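Local coordinates for uncharacterized protein lp_2219 (Lactobacillus plantarum, PDB 3HFQ), which is of unknown function but folds as a seven-bladed beta-propeller of the lactonase family, so it may act on a sugar lactone, at residues I5-Y10 with V301-N306; T9-T14 with T39-Y44; C52-D57 with I65-I70; P88-V93 with I143-L148; Q98-A103 with M113-D118. The protein carries 1 engineered substitution. All blocks are in the same frame, centred on the assembly; numbering follows the deposited sequence.

Contact 1. Residues I5-Y10 with V301-N306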
# COMPACT_ATOMS: atom_id res chain seq x y z
N ILE A 5 -3.39 0.13 -15.87
CA ILE A 5 -3.54 -0.03 -14.42
C ILE A 5 -3.78 -1.50 -14.09
O ILE A 5 -4.48 -2.19 -14.82
CB ILE A 5 -4.77 0.74 -13.89
CG1 ILE A 5 -4.74 2.19 -14.38
CG2 ILE A 5 -4.79 0.68 -12.37
CD1 ILE A 5 -6.04 2.94 -14.08
N LEU A 6 -3.19 -1.96 -12.99
CA LEU A 6 -3.38 -3.34 -12.55
C LEU A 6 -4.17 -3.30 -11.25
O LEU A 6 -3.96 -2.44 -10.40
CB LEU A 6 -2.03 -4.03 -12.32
CG LEU A 6 -1.08 -4.10 -13.52
CD1 LEU A 6 0.14 -4.95 -13.15
CD2 LEU A 6 -1.81 -4.70 -14.72
N PHE A 7 -5.10 -4.24 -11.10
CA PHE A 7 -5.94 -4.31 -9.91
C PHE A 7 -5.73 -5.60 -9.12
O PHE A 7 -5.88 -6.70 -9.66
CB PHE A 7 -7.42 -4.23 -10.30
CG PHE A 7 -7.81 -2.94 -10.96
CD1 PHE A 7 -7.85 -1.75 -10.24
CD2 PHE A 7 -8.16 -2.91 -12.31
CE1 PHE A 7 -8.24 -0.56 -10.84
CE2 PHE A 7 -8.56 -1.73 -12.93
CZ PHE A 7 -8.60 -0.55 -12.19
N GLY A 8 -5.39 -5.45 -7.84
CA GLY A 8 -5.21 -6.60 -6.98
C GLY A 8 -6.57 -6.86 -6.34
O GLY A 8 -7.36 -5.93 -6.21
N THR A 9 -6.84 -8.09 -5.95
CA THR A 9 -8.14 -8.42 -5.37
C THR A 9 -8.08 -9.57 -4.39
O THR A 9 -7.04 -10.19 -4.19
CB THR A 9 -9.14 -8.88 -6.44
OG1 THR A 9 -8.74 -10.18 -6.91
CG2 THR A 9 -9.16 -7.92 -7.63
N TYR A 10 -9.23 -9.84 -3.79
CA TYR A 10 -9.44 -10.98 -2.91
C TYR A 10 -10.19 -11.87 -3.88
O TYR A 10 -10.79 -11.36 -4.83
CB TYR A 10 -10.37 -10.63 -1.75
CG TYR A 10 -9.68 -10.22 -0.48
CD1 TYR A 10 -9.10 -11.18 0.35
CD2 TYR A 10 -9.59 -8.89 -0.11
CE1 TYR A 10 -8.47 -10.81 1.54
CE2 TYR A 10 -8.97 -8.51 1.07
CZ TYR A 10 -8.40 -9.47 1.89
OH TYR A 10 -7.79 -9.09 3.06
N VAL A 301 -7.38 7.07 -8.95
CA VAL A 301 -8.26 5.92 -9.10
C VAL A 301 -8.32 5.21 -7.76
O VAL A 301 -7.28 4.96 -7.15
CB VAL A 301 -7.73 4.94 -10.18
CG1 VAL A 301 -8.53 3.63 -10.14
CG2 VAL A 301 -7.84 5.57 -11.55
N VAL A 302 -9.52 4.91 -7.30
CA VAL A 302 -9.71 4.21 -6.03
C VAL A 302 -10.57 2.98 -6.29
O VAL A 302 -11.41 2.99 -7.19
CB VAL A 302 -10.44 5.11 -4.99
CG1 VAL A 302 -11.79 5.54 -5.53
CG2 VAL A 302 -10.62 4.35 -3.67
N VAL A 303 -10.34 1.92 -5.53
CA VAL A 303 -11.14 0.71 -5.67
C VAL A 303 -11.83 0.44 -4.35
O VAL A 303 -11.25 0.63 -3.29
CB VAL A 303 -10.30 -0.53 -6.05
CG1 VAL A 303 -9.79 -0.40 -7.47
CG2 VAL A 303 -9.15 -0.73 -5.07
N ASN A 304 -13.09 0.01 -4.43
CA ASN A 304 -13.88 -0.30 -3.25
C ASN A 304 -14.05 -1.81 -3.14
O ASN A 304 -14.62 -2.45 -4.02
CB ASN A 304 -15.24 0.38 -3.34
CG ASN A 304 -15.13 1.89 -3.36
OD1 ASN A 304 -14.83 2.52 -2.34
ND2 ASN A 304 -15.34 2.49 -4.53
N GLN A 305 -13.55 -2.35 -2.03
CA GLN A 305 -13.56 -3.77 -1.75
C GLN A 305 -14.92 -4.47 -1.69
O GLN A 305 -15.13 -5.50 -2.33
CB GLN A 305 -12.81 -4.01 -0.43
CG GLN A 305 -12.71 -5.46 0.01
CD GLN A 305 -11.94 -5.62 1.31
OE1 GLN A 305 -11.85 -6.71 1.86
NE2 GLN A 305 -11.39 -4.52 1.82
N ASN A 306 -15.86 -3.91 -0.92
CA ASN A 306 -17.16 -4.54 -0.75
C ASN A 306 -18.22 -4.32 -1.83
O ASN A 306 -19.18 -5.09 -1.91
CB ASN A 306 -17.75 -4.16 0.62
CG ASN A 306 -16.87 -4.59 1.77
OD1 ASN A 306 -16.10 -5.53 1.66
ND2 ASN A 306 -17.01 -3.92 2.91
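F7 and V303 make the closest apolar contact: CG1 of V303 lies 3.6 Å from F7 CD1, approaching the ring obliquely. V301 comes in near the plane of the same ring, its CG1 4.3 Å from F7 CE1 at the edge. With chi1 at -63°, CG of F7 is anti to its carbonyl carbon, which starts the ring off beside the backbone N. I5 then backs the ring from its own strand, CG2 standing 3.9 Å above one face of F7 near the rim, while I5 CD1 reaches V301 CG2 at 4.1 Å. The strands 5-9 and 301-304 run nearly alongside, 23° apart, but their axes are 9.6 Å from each other, so this is face-to-face packing of two propeller blades and not a shared sheet. Strand 2-9 sits in the blade that the C-terminal strand 334-339 completes, the usual ring closure of such propellers; V337 of that strand touches V303, and L30 touches both I5 and V301. Past G8 the packing gives way to a partly exposed end. There the extended chain of Q305 carries OE1 to 3.5 Å from Y10 CE2, with the amide and ring planes only 16° apart. V335 touches both of these side chains, and the Y10 side chain comes within about 5 Å of a bound phosphate.

Contact 2. Residues T9-T14 with T39-Y44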
# COMPACT_ATOMS: atom_id res chain seq x y z
N THR A 9 -6.84 -8.09 -5.95
CA THR A 9 -8.14 -8.42 -5.37
C THR A 9 -8.08 -9.57 -4.39
O THR A 9 -7.04 -10.19 -4.19
CB THR A 9 -9.14 -8.88 -6.44
OG1 THR A 9 -8.74 -10.18 -6.91
CG2 THR A 9 -9.16 -7.92 -7.63
N TYR A 10 -9.23 -9.84 -3.79
CA TYR A 10 -9.44 -10.98 -2.91
C TYR A 10 -10.19 -11.87 -3.88
O TYR A 10 -10.79 -11.36 -4.83
CB TYR A 10 -10.37 -10.63 -1.75
CG TYR A 10 -9.68 -10.22 -0.48
CD1 TYR A 10 -9.10 -11.18 0.35
CD2 TYR A 10 -9.59 -8.89 -0.11
CE1 TYR A 10 -8.47 -10.81 1.54
CE2 TYR A 10 -8.97 -8.51 1.07
CZ TYR A 10 -8.40 -9.47 1.89
OH TYR A 10 -7.79 -9.09 3.06
N THR A 11 -10.16 -13.18 -3.68
CA THR A 11 -10.89 -14.07 -4.57
C THR A 11 -11.76 -15.01 -3.74
O THR A 11 -11.66 -16.23 -3.85
CB THR A 11 -9.92 -14.90 -5.43
OG1 THR A 11 -8.99 -15.60 -4.59
CG2 THR A 11 -9.16 -14.00 -6.39
N LYS A 12 -12.62 -14.41 -2.93
CA LYS A 12 -13.51 -15.15 -2.05
C LYS A 12 -14.94 -15.22 -2.58
O LYS A 12 -15.74 -16.01 -2.08
CB LYS A 12 -13.51 -14.52 -0.65
CG LYS A 12 -12.15 -14.55 0.04
CD LYS A 12 -12.20 -13.96 1.44
CE LYS A 12 -12.39 -12.44 1.42
NZ LYS A 12 -12.29 -11.84 2.79
N LYS A 13 -15.26 -14.41 -3.58
CA LYS A 13 -16.61 -14.40 -4.14
C LYS A 13 -16.69 -14.57 -5.65
O LYS A 13 -17.12 -15.62 -6.14
CB LYS A 13 -17.35 -13.12 -3.73
CG LYS A 13 -17.64 -13.04 -2.23
CD LYS A 13 -18.45 -11.81 -1.86
CE LYS A 13 -17.62 -10.54 -1.92
NZ LYS A 13 -18.41 -9.34 -1.50
N THR A 14 -16.29 -13.55 -6.40
CA THR A 14 -16.36 -13.64 -7.86
C THR A 14 -15.07 -13.34 -8.62
O THR A 14 -14.97 -13.67 -9.80
CB THR A 14 -17.45 -12.70 -8.40
OG1 THR A 14 -17.47 -12.76 -9.83
CG2 THR A 14 -17.19 -11.27 -7.97
N THR A 39 -5.24 -16.20 -10.38
CA THR A 39 -4.50 -16.54 -9.17
C THR A 39 -5.39 -16.30 -7.95
O THR A 39 -6.44 -15.66 -8.05
CB THR A 39 -3.20 -15.70 -9.08
OG1 THR A 39 -2.46 -16.07 -7.91
CG2 THR A 39 -3.52 -14.22 -9.05
N GLN A 40 -4.98 -16.80 -6.79
CA GLN A 40 -5.78 -16.65 -5.57
C GLN A 40 -5.30 -15.57 -4.60
O GLN A 40 -4.12 -15.50 -4.28
CB GLN A 40 -5.88 -17.98 -4.83
CG GLN A 40 -6.73 -19.03 -5.54
CD GLN A 40 -8.18 -18.60 -5.68
OE1 GLN A 40 -8.87 -18.40 -4.69
NE2 GLN A 40 -8.63 -18.47 -6.92
N ASN A 41 -6.25 -14.75 -4.15
CA ASN A 41 -6.01 -13.66 -3.20
C ASN A 41 -4.81 -12.75 -3.45
O ASN A 41 -3.97 -12.54 -2.56
CB ASN A 41 -5.93 -14.23 -1.78
CG ASN A 41 -7.30 -14.34 -1.11
OD1 ASN A 41 -8.34 -14.28 -1.76
ND2 ASN A 41 -7.29 -14.52 0.21
N PRO A 42 -4.70 -12.18 -4.66
CA PRO A 42 -3.58 -11.29 -4.97
C PRO A 42 -3.94 -9.90 -4.45
O PRO A 42 -4.15 -8.97 -5.23
CB PRO A 42 -3.53 -11.34 -6.49
CG PRO A 42 -5.00 -11.40 -6.85
CD PRO A 42 -5.53 -12.43 -5.86
N THR A 43 -4.00 -9.78 -3.12
CA THR A 43 -4.39 -8.53 -2.46
C THR A 43 -3.43 -7.35 -2.55
O THR A 43 -3.81 -6.23 -2.20
CB THR A 43 -4.75 -8.78 -0.99
OG1 THR A 43 -3.57 -9.14 -0.26
CG2 THR A 43 -5.76 -9.92 -0.87
N TYR A 44 -2.19 -7.59 -2.95
CA TYR A 44 -1.25 -6.49 -3.13
C TYR A 44 -0.29 -6.84 -4.25
O TYR A 44 0.06 -8.01 -4.44
CB TYR A 44 -0.47 -6.17 -1.84
CG TYR A 44 -0.23 -4.68 -1.71
CD1 TYR A 44 -1.24 -3.83 -1.26
CD2 TYR A 44 0.99 -4.11 -2.09
CE1 TYR A 44 -1.04 -2.44 -1.19
CE2 TYR A 44 1.19 -2.73 -2.03
CZ TYR A 44 0.18 -1.90 -1.58
OH TYR A 44 0.38 -0.54 -1.51
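T11 has chi1 at 55°, which sets OG1 between its own backbone N and carbonyl carbon and turns it to the backbone N-H of N41; N41 has chi2 at 16°, which turns OD1 to T11. Two bonds result: N41 N donates to T11 OG1 at 2.9 Å, and T11 N donates to N41 OD1, also at 2.9 Å and nearly straight (166°). T11 OG1 also lies 2.8 Å from Q40 OE1. An alanine in place of N41 would probably leave T11 N without its acceptor and take away the amide at the edge of the Y10 ring. The two loops belong to the propeller's turns: 9-14 joins two strands of one blade, and 39-44 carries the chain into the next. P42 is the centre of an inverse gamma turn, and its O takes the N-H of T9 from above the carbonyl plane. Beside it, T43 CG2 makes a CH-pi contact over the centre of the Y10 ring, 3.6 Å from the centroid. K12 lies on the ring's opposite face in a cation-pi contact, while N41 ND2 approaches the edge, 3.8 Å from Y10 CD1.

Contact 3. Residues C52-D57 with I65-I70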
# COMPACT_ATOMS: atom_id res chain seq x y z
N CYS A 52 8.33 -7.14 -14.33
CA CYS A 52 7.96 -8.37 -13.65
C CYS A 52 6.96 -7.94 -12.59
O CYS A 52 7.10 -6.87 -11.99
CB CYS A 52 9.17 -9.05 -13.02
SG CYS A 52 10.12 -10.04 -14.20
N LEU A 53 5.95 -8.77 -12.37
CA LEU A 53 4.92 -8.49 -11.39
C LEU A 53 5.02 -9.46 -10.23
O LEU A 53 5.20 -10.66 -10.43
CB LEU A 53 3.54 -8.62 -12.05
CG LEU A 53 2.28 -8.53 -11.18
CD1 LEU A 53 2.18 -7.15 -10.55
CD2 LEU A 53 1.07 -8.81 -12.05
N TYR A 54 4.92 -8.94 -9.02
CA TYR A 54 5.00 -9.76 -7.82
C TYR A 54 3.69 -9.56 -7.07
O TYR A 54 3.29 -8.43 -6.79
CB TYR A 54 6.22 -9.34 -6.99
CG TYR A 54 7.51 -9.56 -7.75
CD1 TYR A 54 8.00 -10.85 -7.96
CD2 TYR A 54 8.18 -8.49 -8.34
CE1 TYR A 54 9.13 -11.07 -8.75
CE2 TYR A 54 9.32 -8.71 -9.14
CZ TYR A 54 9.78 -10.00 -9.34
OH TYR A 54 10.87 -10.23 -10.15
N SER A 55 3.01 -10.66 -6.77
CA SER A 55 1.72 -10.57 -6.11
C SER A 55 1.55 -11.48 -4.91
O SER A 55 2.14 -12.56 -4.83
CB SER A 55 0.61 -10.91 -7.11
OG SER A 55 0.78 -12.23 -7.60
N VAL A 56 0.72 -11.03 -3.97
CA VAL A 56 0.40 -11.82 -2.80
C VAL A 56 -0.21 -13.07 -3.41
O VAL A 56 -0.92 -12.98 -4.42
CB VAL A 56 -0.64 -11.09 -1.93
CG1 VAL A 56 -1.17 -12.03 -0.84
CG2 VAL A 56 0.01 -9.86 -1.29
N ASP A 57 0.05 -14.23 -2.81
CA ASP A 57 -0.45 -15.46 -3.39
C ASP A 57 -0.89 -16.50 -2.36
O ASP A 57 -0.25 -16.67 -1.32
CB ASP A 57 0.64 -16.02 -4.31
CG ASP A 57 0.28 -17.36 -4.91
OD1 ASP A 57 -0.88 -17.56 -5.30
OD2 ASP A 57 1.19 -18.21 -5.01
N ILE A 65 4.38 -15.30 -2.13
CA ILE A 65 4.46 -14.39 -3.27
C ILE A 65 4.62 -15.12 -4.59
O ILE A 65 5.37 -16.10 -4.68
CB ILE A 65 5.65 -13.42 -3.11
CG1 ILE A 65 5.52 -12.63 -1.81
CG2 ILE A 65 5.74 -12.49 -4.32
CD1 ILE A 65 4.32 -11.67 -1.77
N ALA A 66 3.92 -14.64 -5.62
CA ALA A 66 4.01 -15.23 -6.95
C ALA A 66 4.72 -14.23 -7.85
O ALA A 66 4.51 -13.02 -7.73
CB ALA A 66 2.61 -15.51 -7.50
N ALA A 67 5.56 -14.74 -8.74
CA ALA A 67 6.32 -13.90 -9.67
C ALA A 67 5.82 -14.12 -11.10
O ALA A 67 5.65 -15.26 -11.54
CB ALA A 67 7.81 -14.24 -9.58
N TRP A 68 5.59 -13.02 -11.81
CA TRP A 68 5.12 -13.08 -13.19
C TRP A 68 5.92 -12.14 -14.07
O TRP A 68 6.43 -11.12 -13.61
CB TRP A 68 3.65 -12.64 -13.29
CG TRP A 68 2.74 -13.10 -12.21
CD1 TRP A 68 2.66 -12.61 -10.93
CD2 TRP A 68 1.76 -14.13 -12.31
NE1 TRP A 68 1.68 -13.28 -10.23
CE2 TRP A 68 1.12 -14.23 -11.05
CE3 TRP A 68 1.37 -15.01 -13.33
CZ2 TRP A 68 0.09 -15.14 -10.80
CZ3 TRP A 68 0.35 -15.91 -13.09
CH2 TRP A 68 -0.27 -15.99 -11.82
N GLN A 69 6.04 -12.49 -15.35
CA GLN A 69 6.71 -11.63 -16.31
C GLN A 69 5.59 -11.07 -17.18
O GLN A 69 4.83 -11.83 -17.77
CB GLN A 69 7.67 -12.41 -17.21
CG GLN A 69 8.22 -11.57 -18.38
CD GLN A 69 9.16 -10.46 -17.93
OE1 GLN A 69 10.27 -10.73 -17.46
NE2 GLN A 69 8.71 -9.21 -18.05
N ILE A 70 5.47 -9.75 -17.22
CA ILE A 70 4.43 -9.12 -18.04
C ILE A 70 4.94 -9.01 -19.47
O ILE A 70 6.08 -8.60 -19.69
CB ILE A 70 4.08 -7.71 -17.52
CG1 ILE A 70 3.65 -7.77 -16.05
CG2 ILE A 70 2.98 -7.10 -18.37
CD1 ILE A 70 2.52 -8.74 -15.78
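W68 lies alongside L53 and reaches on to S55. W68 CB is 3.8 Å from L53 O, and W68 CG 3.9 Å from it. W68 CD1 comes closer, 3.2 Å from L53 O at the indole edge, and is also 4.1 Å from L53 CG. At the tip of the pyrrole side, W68 NE1 gives its hydrogen to S55 OG at 3.0 Å, 164° at the hydrogen and almost in the ring plane. The side chain also touches K77 of strand 74-84. Underneath runs the antiparallel ladder of the hairpin 52-59/62-71, the middle of one propeller blade: L53 pairs with W68 and S55 with A66, both hydrogen-bonded pairs. On the other side of the sheet Y54 CE1 rests 3.5 Å from A67 CB, and the Y54 hydroxyl bonds on to G119 O. C52 SG lies 3.3 Å from Q69 OE1, while Q69 NE2 bonds to I70 O and K50 O. The buried indole N-H is thus satisfied within the hairpin, and that bond probably fixes the rotation of the ring.

Contact 4. Residues P88-V93 with I143-L148. With PO4 (phosphate ion), chain C.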
# COMPACT_ATOMS: atom_id res chain seq x y z
N PRO A 88 0.68 -13.17 2.58
CA PRO A 88 1.10 -11.87 3.12
C PRO A 88 0.09 -10.76 2.81
O PRO A 88 -0.96 -11.02 2.22
CB PRO A 88 2.46 -11.64 2.44
CG PRO A 88 2.30 -12.35 1.13
CD PRO A 88 1.60 -13.63 1.52
N ALA A 89 0.41 -9.53 3.21
CA ALA A 89 -0.49 -8.40 3.00
C ALA A 89 0.11 -7.23 2.23
O ALA A 89 -0.60 -6.32 1.81
CB ALA A 89 -1.01 -7.90 4.35
N TYR A 90 1.43 -7.25 2.05
CA TYR A 90 2.13 -6.18 1.34
C TYR A 90 3.33 -6.79 0.62
O TYR A 90 3.88 -7.79 1.07
CB TYR A 90 2.61 -5.12 2.33
CG TYR A 90 3.17 -3.85 1.71
CD1 TYR A 90 2.32 -2.83 1.30
CD2 TYR A 90 4.54 -3.67 1.55
CE1 TYR A 90 2.82 -1.65 0.75
CE2 TYR A 90 5.06 -2.49 0.99
CZ TYR A 90 4.19 -1.49 0.60
OH TYR A 90 4.68 -0.31 0.06
N VAL A 91 3.72 -6.18 -0.50
CA VAL A 91 4.88 -6.65 -1.26
C VAL A 91 5.51 -5.45 -1.96
O VAL A 91 4.81 -4.57 -2.45
CB VAL A 91 4.47 -7.74 -2.30
CG1 VAL A 91 3.45 -7.19 -3.29
CG2 VAL A 91 5.71 -8.27 -3.01
N ALA A 92 6.84 -5.40 -1.97
CA ALA A 92 7.56 -4.30 -2.62
C ALA A 92 8.85 -4.78 -3.28
O ALA A 92 9.39 -5.83 -2.91
CB ALA A 92 7.89 -3.21 -1.59
N VAL A 93 9.36 -4.01 -4.24
CA VAL A 93 10.58 -4.37 -4.94
C VAL A 93 11.74 -3.41 -4.65
O VAL A 93 11.55 -2.19 -4.60
CB VAL A 93 10.36 -4.39 -6.49
CG1 VAL A 93 11.69 -4.59 -7.21
CG2 VAL A 93 9.38 -5.51 -6.86
N ILE A 143 2.35 -7.40 10.90
CA ILE A 143 3.16 -6.57 10.01
C ILE A 143 2.32 -6.23 8.78
O ILE A 143 1.72 -7.12 8.17
CB ILE A 143 4.45 -7.32 9.58
CG1 ILE A 143 5.21 -7.78 10.82
CG2 ILE A 143 5.34 -6.39 8.77
CD1 ILE A 143 5.59 -6.66 11.78
N HIS A 144 2.29 -4.96 8.40
CA HIS A 144 1.46 -4.54 7.27
C HIS A 144 2.17 -3.73 6.20
O HIS A 144 1.56 -3.33 5.20
CB HIS A 144 0.28 -3.73 7.80
CG HIS A 144 -1.02 -4.02 7.10
ND1 HIS A 144 -1.13 -4.09 5.73
CD2 HIS A 144 -2.25 -4.27 7.60
CE1 HIS A 144 -2.37 -4.38 5.41
NE2 HIS A 144 -3.08 -4.49 6.52
N TYR A 145 3.46 -3.48 6.40
CA TYR A 145 4.21 -2.67 5.45
C TYR A 145 5.70 -2.95 5.56
O TYR A 145 6.24 -3.02 6.66
CB TYR A 145 3.90 -1.18 5.73
CG TYR A 145 4.62 -0.16 4.86
CD1 TYR A 145 5.91 0.26 5.16
CD2 TYR A 145 3.98 0.41 3.76
CE1 TYR A 145 6.55 1.23 4.38
CE2 TYR A 145 4.61 1.38 2.97
CZ TYR A 145 5.90 1.79 3.29
OH TYR A 145 6.53 2.74 2.52
N THR A 146 6.33 -3.13 4.41
CA THR A 146 7.77 -3.38 4.33
C THR A 146 8.27 -2.69 3.07
O THR A 146 8.19 -3.24 1.97
CB THR A 146 8.09 -4.89 4.20
OG1 THR A 146 7.35 -5.45 3.11
CG2 THR A 146 7.72 -5.63 5.49
N ASP A 147 8.78 -1.47 3.21
CA ASP A 147 9.28 -0.74 2.06
C ASP A 147 10.49 0.12 2.40
O ASP A 147 10.75 0.40 3.57
CB ASP A 147 8.17 0.10 1.43
CG ASP A 147 8.17 0.04 -0.09
OD1 ASP A 147 9.28 -0.01 -0.67
OD2 ASP A 147 7.08 0.05 -0.70
N LEU A 148 11.21 0.55 1.37
CA LEU A 148 12.43 1.34 1.52
C LEU A 148 12.33 2.78 2.02
O LEU A 148 11.38 3.50 1.70
CB LEU A 148 13.20 1.33 0.19
CG LEU A 148 13.64 -0.04 -0.32
CD1 LEU A 148 14.12 0.08 -1.75
CD2 LEU A 148 14.75 -0.59 0.58
P PO4 C . -6.23 -4.54 7.34
O1 PO4 C . -7.72 -4.98 7.63
O2 PO4 C . -6.23 -3.26 6.43
O3 PO4 C . -5.50 -4.22 8.71
O4 PO4 C . -5.47 -5.70 6.60
O HOH W 1 10.18 -0.11 -3.19
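Y90 and Y145 lie side by side and point the same way, their planes 36° apart and their centroids 4.8 Å from each other. Y145 CD2 stands 3.6 Å above one face of Y90, toward the rim. D147 meets Y90 at about a right angle: Y90 OH donates to D147 OD2 at 2.5 Å, using the anti lone pair, and OD2 lies at the ring edge, in its plane, with the carboxylate turned 68° against the ring. D147 OD1 takes L148 N and a water that also reaches V93 O. Also at the edge, T146 O, buried without a polar partner, is 3.4 Å from Y90 CE2. The strands 90-93 and 143-148 are parallel, first strands of consecutive blades facing the central channel, and A89 and Y90 form a classic beta bulge against A103. At the start of the strands, H144 comes to A89 CB and its NE2 donates to phosphate O4 at 2.7 Å. A phenylalanine in place of Y90 would probably leave D147 OD2 without its hydroxyl mate, the carboxylate then held through OD1. The phosphate, though probably from the crystallisation liquor, suggests that H144 with R190 and R259 can receive an anion, while well away from it the Y90 hydroxyl grips an acid.

Contact 5. Residues Q98-A103 with M113-D118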
# COMPACT_ATOMS: atom_id res chain seq x y z
N GLN A 98 17.93 -5.92 -5.93
CA GLN A 98 17.25 -7.02 -6.60
C GLN A 98 16.65 -7.98 -5.57
O GLN A 98 16.91 -9.18 -5.58
CB GLN A 98 18.21 -7.76 -7.54
CG GLN A 98 18.49 -6.97 -8.82
CD GLN A 98 17.25 -6.82 -9.69
OE1 GLN A 98 16.73 -7.81 -10.21
NE2 GLN A 98 16.76 -5.59 -9.83
N LEU A 99 15.84 -7.41 -4.68
CA LEU A 99 15.16 -8.16 -3.63
C LEU A 99 13.68 -7.80 -3.63
O LEU A 99 13.29 -6.75 -4.14
CB LEU A 99 15.74 -7.79 -2.26
CG LEU A 99 17.22 -8.01 -1.93
CD1 LEU A 99 17.52 -7.41 -0.56
CD2 LEU A 99 17.55 -9.50 -1.96
N VAL A 100 12.86 -8.68 -3.06
CA VAL A 100 11.42 -8.44 -2.94
C VAL A 100 11.10 -8.57 -1.45
O VAL A 100 11.53 -9.53 -0.81
CB VAL A 100 10.59 -9.47 -3.76
CG1 VAL A 100 9.13 -9.44 -3.31
CG2 VAL A 100 10.67 -9.13 -5.25
N TYR A 101 10.36 -7.61 -0.91
CA TYR A 101 9.98 -7.63 0.50
C TYR A 101 8.49 -7.88 0.63
O TYR A 101 7.70 -7.45 -0.21
CB TYR A 101 10.30 -6.29 1.16
CG TYR A 101 11.71 -5.80 0.99
CD1 TYR A 101 12.78 -6.47 1.59
CD2 TYR A 101 11.98 -4.65 0.26
CE1 TYR A 101 14.09 -6.00 1.45
CE2 TYR A 101 13.28 -4.18 0.11
CZ TYR A 101 14.33 -4.85 0.71
OH TYR A 101 15.61 -4.39 0.53
N SER A 102 8.09 -8.59 1.69
CA SER A 102 6.68 -8.84 1.93
C SER A 102 6.39 -8.77 3.42
O SER A 102 7.26 -9.04 4.25
CB SER A 102 6.25 -10.21 1.36
OG SER A 102 6.98 -11.27 1.94
N ALA A 103 5.15 -8.39 3.74
CA ALA A 103 4.71 -8.28 5.13
C ALA A 103 3.56 -9.24 5.37
O ALA A 103 2.64 -9.31 4.57
CB ALA A 103 4.24 -6.85 5.40
N MSE A 113 13.14 -11.87 -0.19
CA MSE A 113 13.40 -12.84 -1.25
C MSE A 113 14.34 -12.19 -2.25
O MSE A 113 14.31 -10.97 -2.42
CB MSE A 113 12.08 -13.22 -1.94
CG MSE A 113 11.13 -14.01 -1.07
SE MSE A 113 9.30 -13.83 -1.65
CE MSE A 113 8.40 -14.49 -0.06
N LYS A 114 15.16 -12.99 -2.91
CA LYS A 114 16.08 -12.45 -3.91
C LYS A 114 15.57 -12.73 -5.31
O LYS A 114 15.00 -13.79 -5.57
CB LYS A 114 17.49 -13.03 -3.72
CG LYS A 114 17.59 -14.54 -3.84
CD LYS A 114 19.02 -15.01 -3.57
CE LYS A 114 19.16 -16.51 -3.76
NZ LYS A 114 20.53 -16.99 -3.42
N ILE A 115 15.76 -11.78 -6.22
CA ILE A 115 15.29 -11.91 -7.59
C ILE A 115 16.37 -12.52 -8.49
O ILE A 115 17.49 -12.01 -8.56
CB ILE A 115 14.90 -10.53 -8.16
CG1 ILE A 115 13.91 -9.84 -7.22
CG2 ILE A 115 14.30 -10.68 -9.55
CD1 ILE A 115 13.65 -8.38 -7.55
N ALA A 116 16.02 -13.60 -9.17
CA ALA A 116 16.96 -14.26 -10.08
C ALA A 116 17.01 -13.48 -11.39
O ALA A 116 16.23 -12.55 -11.59
CB ALA A 116 16.52 -15.70 -10.35
N ALA A 117 17.92 -13.86 -12.28
CA ALA A 117 18.08 -13.18 -13.56
C ALA A 117 16.80 -13.12 -14.39
O ALA A 117 16.60 -12.16 -15.15
CB ALA A 117 19.19 -13.85 -14.36
N ASP A 118 15.94 -14.11 -14.26
CA ASP A 118 14.71 -14.12 -15.05
C ASP A 118 13.49 -13.60 -14.29
O ASP A 118 12.37 -13.67 -14.78
CB ASP A 118 14.44 -15.54 -15.57
CG ASP A 118 14.07 -16.50 -14.46
OD1 ASP A 118 14.31 -16.19 -13.28
OD2 ASP A 118 13.54 -17.59 -14.78
O HOH W 2 18.09 -10.02 -10.75
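V100 and M113 exchange two backbone bonds: V100 N donates to M113 O at 2.8 Å, and M113 N returns the favour to V100 O at 2.9 Å. Two residues along each strand, I115 N gives its hydrogen to Q98 O, 2.9 Å and almost straight at 170°. These join strands 99-104 and 109-115 as a hairpin, with Q98 and L99 making a G1 beta bulge opposite D94. Apolar contacts fill in beside them. V100 CG2 meets I115 CD1 at 3.8 Å, the two side chains at about a right angle, and L99 CD2 sits 3.9 Å from K114 CB. L121 of the next strand touches V100, M113 and I115 together. The extended selenomethionine M113 brings its methyl CE into van der Waals approach to the hydroxyl of S102, 4.0 Å from S102 OG. The polar end lies at Q98, whose NE2 bonds to E95 O and whose OE1 has a water 2.7 Å away. So the hairpin is held by backbone bonds and aliphatic carbon, with that water near Q98 OE1 and I115 O at the outer end.

From the N terminus, the stretch 5-10 opens contact 1, whose partner 301-306 lies almost at the other end of the chain, so contacts 3, 4 and 5 are all nested inside its loop. Contact 2 starts from the same stretch, sharing T9 and Y10, and closes quickly at 39-44, carrying the chain into the next blade. Contacts 3 and 4 follow it in series, contact 3 as a hairpin of that blade. Contact 4 opens at 88-93 and closes at 143-148, with contact 5 nested inside it, strand 99-104 next to 90-94 in one sheet. I65 of contact 3 touches P88 and S102, so the second blade packs against the third.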